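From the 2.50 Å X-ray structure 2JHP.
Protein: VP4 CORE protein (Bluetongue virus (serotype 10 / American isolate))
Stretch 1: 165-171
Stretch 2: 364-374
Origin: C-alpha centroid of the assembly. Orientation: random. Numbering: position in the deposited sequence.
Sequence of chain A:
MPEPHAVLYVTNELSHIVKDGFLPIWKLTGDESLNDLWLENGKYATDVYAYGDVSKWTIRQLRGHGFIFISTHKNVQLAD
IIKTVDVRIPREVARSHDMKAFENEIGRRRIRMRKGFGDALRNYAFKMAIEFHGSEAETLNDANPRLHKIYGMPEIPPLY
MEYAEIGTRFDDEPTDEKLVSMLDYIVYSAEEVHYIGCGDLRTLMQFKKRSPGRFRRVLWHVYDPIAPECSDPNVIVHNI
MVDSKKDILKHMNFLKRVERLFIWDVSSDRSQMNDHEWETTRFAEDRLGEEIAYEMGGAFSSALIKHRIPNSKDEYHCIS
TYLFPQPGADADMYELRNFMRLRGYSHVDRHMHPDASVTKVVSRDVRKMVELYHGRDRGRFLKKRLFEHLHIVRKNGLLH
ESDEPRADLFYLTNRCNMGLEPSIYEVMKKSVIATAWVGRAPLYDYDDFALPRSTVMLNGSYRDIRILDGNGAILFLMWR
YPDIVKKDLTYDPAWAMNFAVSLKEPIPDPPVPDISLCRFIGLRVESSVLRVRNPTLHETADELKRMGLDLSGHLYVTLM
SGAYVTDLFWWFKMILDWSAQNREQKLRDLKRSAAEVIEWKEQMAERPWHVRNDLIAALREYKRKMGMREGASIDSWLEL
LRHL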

# COMPACT_ATOMS: atom_id res chain seq x y z
N GLU A 165 -28.39 -11.12 4.46
CA GLU A 165 -27.59 -11.88 3.49
C GLU A 165 -26.91 -13.10 4.12
O GLU A 165 -26.94 -14.20 3.55
CB GLU A 165 -26.55 -10.97 2.84
CG GLU A 165 -25.84 -11.58 1.64
CD GLU A 165 -24.61 -10.81 1.21
OE1 GLU A 165 -24.08 -11.09 0.11
OE2 GLU A 165 -24.17 -9.92 1.97
N ILE A 166 -26.30 -12.88 5.28
CA ILE A 166 -25.47 -13.85 6.03
C ILE A 166 -25.64 -15.36 5.72
O ILE A 166 -26.77 -15.86 5.67
CB ILE A 166 -25.55 -13.58 7.57
CG1 ILE A 166 -27.02 -13.37 7.99
CG2 ILE A 166 -24.63 -12.42 7.95
CD1 ILE A 166 -27.29 -12.19 8.93
N GLY A 167 -24.53 -16.08 5.53
CA GLY A 167 -23.16 -15.58 5.74
C GLY A 167 -22.59 -14.68 4.66
O GLY A 167 -23.03 -13.54 4.50
N THR A 168 -21.57 -15.14 3.94
CA THR A 168 -20.89 -16.41 4.17
C THR A 168 -19.87 -16.29 5.32
O THR A 168 -19.61 -15.19 5.81
CB THR A 168 -20.19 -16.90 2.88
OG1 THR A 168 -19.62 -18.20 3.10
CG2 THR A 168 -19.09 -15.92 2.46
N ARG A 169 -19.30 -17.43 5.73
CA ARG A 169 -18.29 -17.46 6.79
C ARG A 169 -16.87 -17.25 6.23
O ARG A 169 -16.56 -17.68 5.12
CB ARG A 169 -18.37 -18.79 7.55
CG ARG A 169 -17.15 -19.12 8.42
CD ARG A 169 -17.13 -18.30 9.72
NE ARG A 169 -18.01 -18.89 10.74
CZ ARG A 169 -17.66 -19.88 11.57
NH1 ARG A 169 -16.44 -20.40 11.53
NH2 ARG A 169 -18.54 -20.34 12.44
N PHE A 170 -16.01 -16.60 7.02
CA PHE A 170 -14.58 -16.50 6.69
C PHE A 170 -13.69 -16.91 7.87
O PHE A 170 -14.06 -16.75 9.04
CB PHE A 170 -14.22 -15.09 6.21
CG PHE A 170 -14.36 -14.02 7.26
CD1 PHE A 170 -13.30 -13.74 8.13
CD2 PHE A 170 -15.54 -13.30 7.37
CE1 PHE A 170 -13.42 -12.75 9.11
CE2 PHE A 170 -15.67 -12.30 8.35
CZ PHE A 170 -14.61 -12.03 9.22
N ASP A 171 -12.52 -17.45 7.55
CA ASP A 171 -11.52 -17.80 8.56
C ASP A 171 -10.96 -16.55 9.24
O ASP A 171 -10.71 -15.54 8.58
CB ASP A 171 -10.41 -18.64 7.92
CG ASP A 171 -10.87 -20.05 7.61
OD1 ASP A 171 -11.46 -20.68 8.51
OD2 ASP A 171 -10.64 -20.52 6.48
N ARG A 364 -33.55 -14.38 15.06
CA ARG A 364 -32.93 -15.59 14.50
C ARG A 364 -31.73 -15.35 13.57
O ARG A 364 -30.75 -16.09 13.62
CB ARG A 364 -34.01 -16.41 13.77
CG ARG A 364 -33.47 -17.46 12.81
CD ARG A 364 -34.51 -17.86 11.76
NE ARG A 364 -35.67 -18.54 12.34
CZ ARG A 364 -36.84 -17.96 12.61
NH1 ARG A 364 -37.05 -16.67 12.34
NH2 ARG A 364 -37.82 -18.69 13.14
N ASP A 365 -31.83 -14.33 12.71
CA ASP A 365 -30.78 -14.06 11.73
C ASP A 365 -29.67 -13.23 12.37
O ASP A 365 -28.50 -13.26 11.93
CB ASP A 365 -31.37 -13.32 10.53
CG ASP A 365 -32.40 -14.14 9.80
OD1 ASP A 365 -32.04 -15.21 9.25
OD2 ASP A 365 -33.58 -13.72 9.77
N VAL A 366 -30.05 -12.50 13.40
CA VAL A 366 -29.13 -11.73 14.20
C VAL A 366 -28.50 -12.65 15.27
O VAL A 366 -27.45 -12.35 15.84
CB VAL A 366 -29.86 -10.46 14.74
CG1 VAL A 366 -29.72 -10.31 16.23
CG2 VAL A 366 -29.37 -9.21 13.99
N ARG A 367 -29.13 -13.80 15.49
CA ARG A 367 -28.62 -14.84 16.37
C ARG A 367 -27.53 -15.64 15.66
O ARG A 367 -26.52 -16.00 16.26
CB ARG A 367 -29.77 -15.75 16.81
CG ARG A 367 -29.56 -16.51 18.11
CD ARG A 367 -30.80 -16.38 19.00
NE ARG A 367 -30.83 -15.06 19.64
CZ ARG A 367 -31.87 -14.55 20.31
NH1 ARG A 367 -33.01 -15.23 20.43
NH2 ARG A 367 -31.76 -13.34 20.85
N LYS A 368 -27.75 -15.91 14.37
CA LYS A 368 -26.77 -16.59 13.52
C LYS A 368 -25.46 -15.82 13.43
O LYS A 368 -24.39 -16.42 13.48
CB LYS A 368 -27.31 -16.83 12.11
CG LYS A 368 -27.53 -18.30 11.75
CD LYS A 368 -26.23 -19.04 11.38
CE LYS A 368 -26.43 -20.55 11.41
NZ LYS A 368 -25.19 -21.30 11.07
N MET A 369 -25.56 -14.50 13.28
CA MET A 369 -24.36 -13.69 13.10
C MET A 369 -23.35 -13.95 14.22
O MET A 369 -22.18 -14.26 13.95
CB MET A 369 -24.70 -12.20 13.00
CG MET A 369 -25.28 -11.79 11.66
SD MET A 369 -25.07 -10.03 11.32
CE MET A 369 -26.33 -9.31 12.35
N VAL A 370 -23.82 -13.84 15.47
CA VAL A 370 -23.02 -14.16 16.65
C VAL A 370 -22.36 -15.53 16.50
O VAL A 370 -21.15 -15.67 16.60
CB VAL A 370 -23.88 -14.12 17.93
CG1 VAL A 370 -23.10 -14.67 19.15
CG2 VAL A 370 -24.42 -12.71 18.19
N GLU A 371 -23.18 -16.54 16.22
CA GLU A 371 -22.70 -17.93 16.09
C GLU A 371 -21.69 -18.12 14.96
O GLU A 371 -20.84 -19.01 15.04
CB GLU A 371 -23.88 -18.87 15.88
CG GLU A 371 -24.90 -18.79 16.99
CD GLU A 371 -26.28 -19.23 16.55
OE1 GLU A 371 -26.40 -19.92 15.50
OE2 GLU A 371 -27.24 -18.89 17.27
N LEU A 372 -21.79 -17.30 13.92
CA LEU A 372 -20.89 -17.40 12.78
C LEU A 372 -19.58 -16.63 12.97
O LEU A 372 -18.54 -17.09 12.50
CB LEU A 372 -21.58 -16.93 11.49
CG LEU A 372 -22.63 -17.81 10.80
CD1 LEU A 372 -23.25 -17.06 9.62
CD2 LEU A 372 -22.04 -19.12 10.34
N TYR A 373 -19.62 -15.48 13.64
CA TYR A 373 -18.46 -14.59 13.65
C TYR A 373 -17.78 -14.34 15.01
O TYR A 373 -16.59 -14.03 15.05
CB TYR A 373 -18.79 -13.27 12.94
CG TYR A 373 -19.38 -13.47 11.55
CD1 TYR A 373 -18.64 -14.07 10.53
CD2 TYR A 373 -20.68 -13.08 11.28
CE1 TYR A 373 -19.18 -14.27 9.26
CE2 TYR A 373 -21.24 -13.28 10.01
CZ TYR A 373 -20.49 -13.87 9.01
OH TYR A 373 -21.06 -14.06 7.77
N HIS A 374 -18.52 -14.46 16.10
CA HIS A 374 -17.95 -14.27 17.44
C HIS A 374 -17.02 -15.42 17.89
O HIS A 374 -17.00 -16.51 17.30
CB HIS A 374 -19.06 -14.05 18.48
CG HIS A 374 -19.69 -12.70 18.42
ND1 HIS A 374 -20.34 -12.14 19.50
CD2 HIS A 374 -19.77 -11.78 17.43
CE1 HIS A 374 -20.81 -10.95 19.17
NE2 HIS A 374 -20.48 -10.71 17.91

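A segment without regular secondary structure can be held against a helix by very few polar contacts, for example when its backbone offers an acceptor to a side chain of the helix and apolar groups pack nearby. Residues 165-171 of the bluetongue virus VP4 core protein illustrate the point. They follow an irregular path along a helix that spans 364-373 within the second stretch, and the contact buries 445 Å² in all. The backbones come within 7.2 Å at the CA atoms of Ile166 and Met369 and within 6.5 Å at the CA atoms of Arg169 and Leu372, so the loop advances in the same direction as the helix.

Glu165 lies beyond contact range, and the interface begins at Ile166, whose CA-to-CB bond points toward the helix. Its CD1 atom sits 3.4 Å from CG of Met369 and equally 3.4 Å from O of Asp365, while its CG2 branch lies near the edge of the Tyr373 ring, 4.1 Å from CE2. These are van der Waals contacts, and the high B-factors of Ile166 counsel some caution about their detail.

Cis peptide bonds precede both Gly167 and Thr168. Gly167, with no side chain, brings its CA to 3.3 Å from the Tyr373 OH and 4.2 Å from Leu372 CD1. The CA-to-CB bond of Thr168 points away from the helix, but its backbone supplies the central polar link: Tyr373 OH donates a hydrogen bond to Thr168 O at 2.7 Å. The acceptor lies near the plane of the tyrosine ring, at its edge, as suits a phenolic donor.

Arg169 shows that proximity alone does not make a hydrogen bond. Its CA-to-CB bond runs sideways, yet the end of the chain approaches the last turn of the helix, where NE lies 2.6 Å from Leu372 O. That oxygen sits over a face of the guanidinium, whereas the N-H bonds point outward in the guanidinium plane; the angle is therefore poor despite the short distance.

Phe170 closes the contact with a modest aromatic pairing. Its ring and that of Tyr373 are inclined by only 24°, but they are slid apart, with centroids 5.9 Å distant and little overlap. The closest approach, Phe170 CE2 to Tyr373 CD1 at 4.1 Å, is apolar packing. Tyr373 thus combines hydrogen bonding through its hydroxyl with apolar contacts through its ring, while Asp171 already lies out of reach.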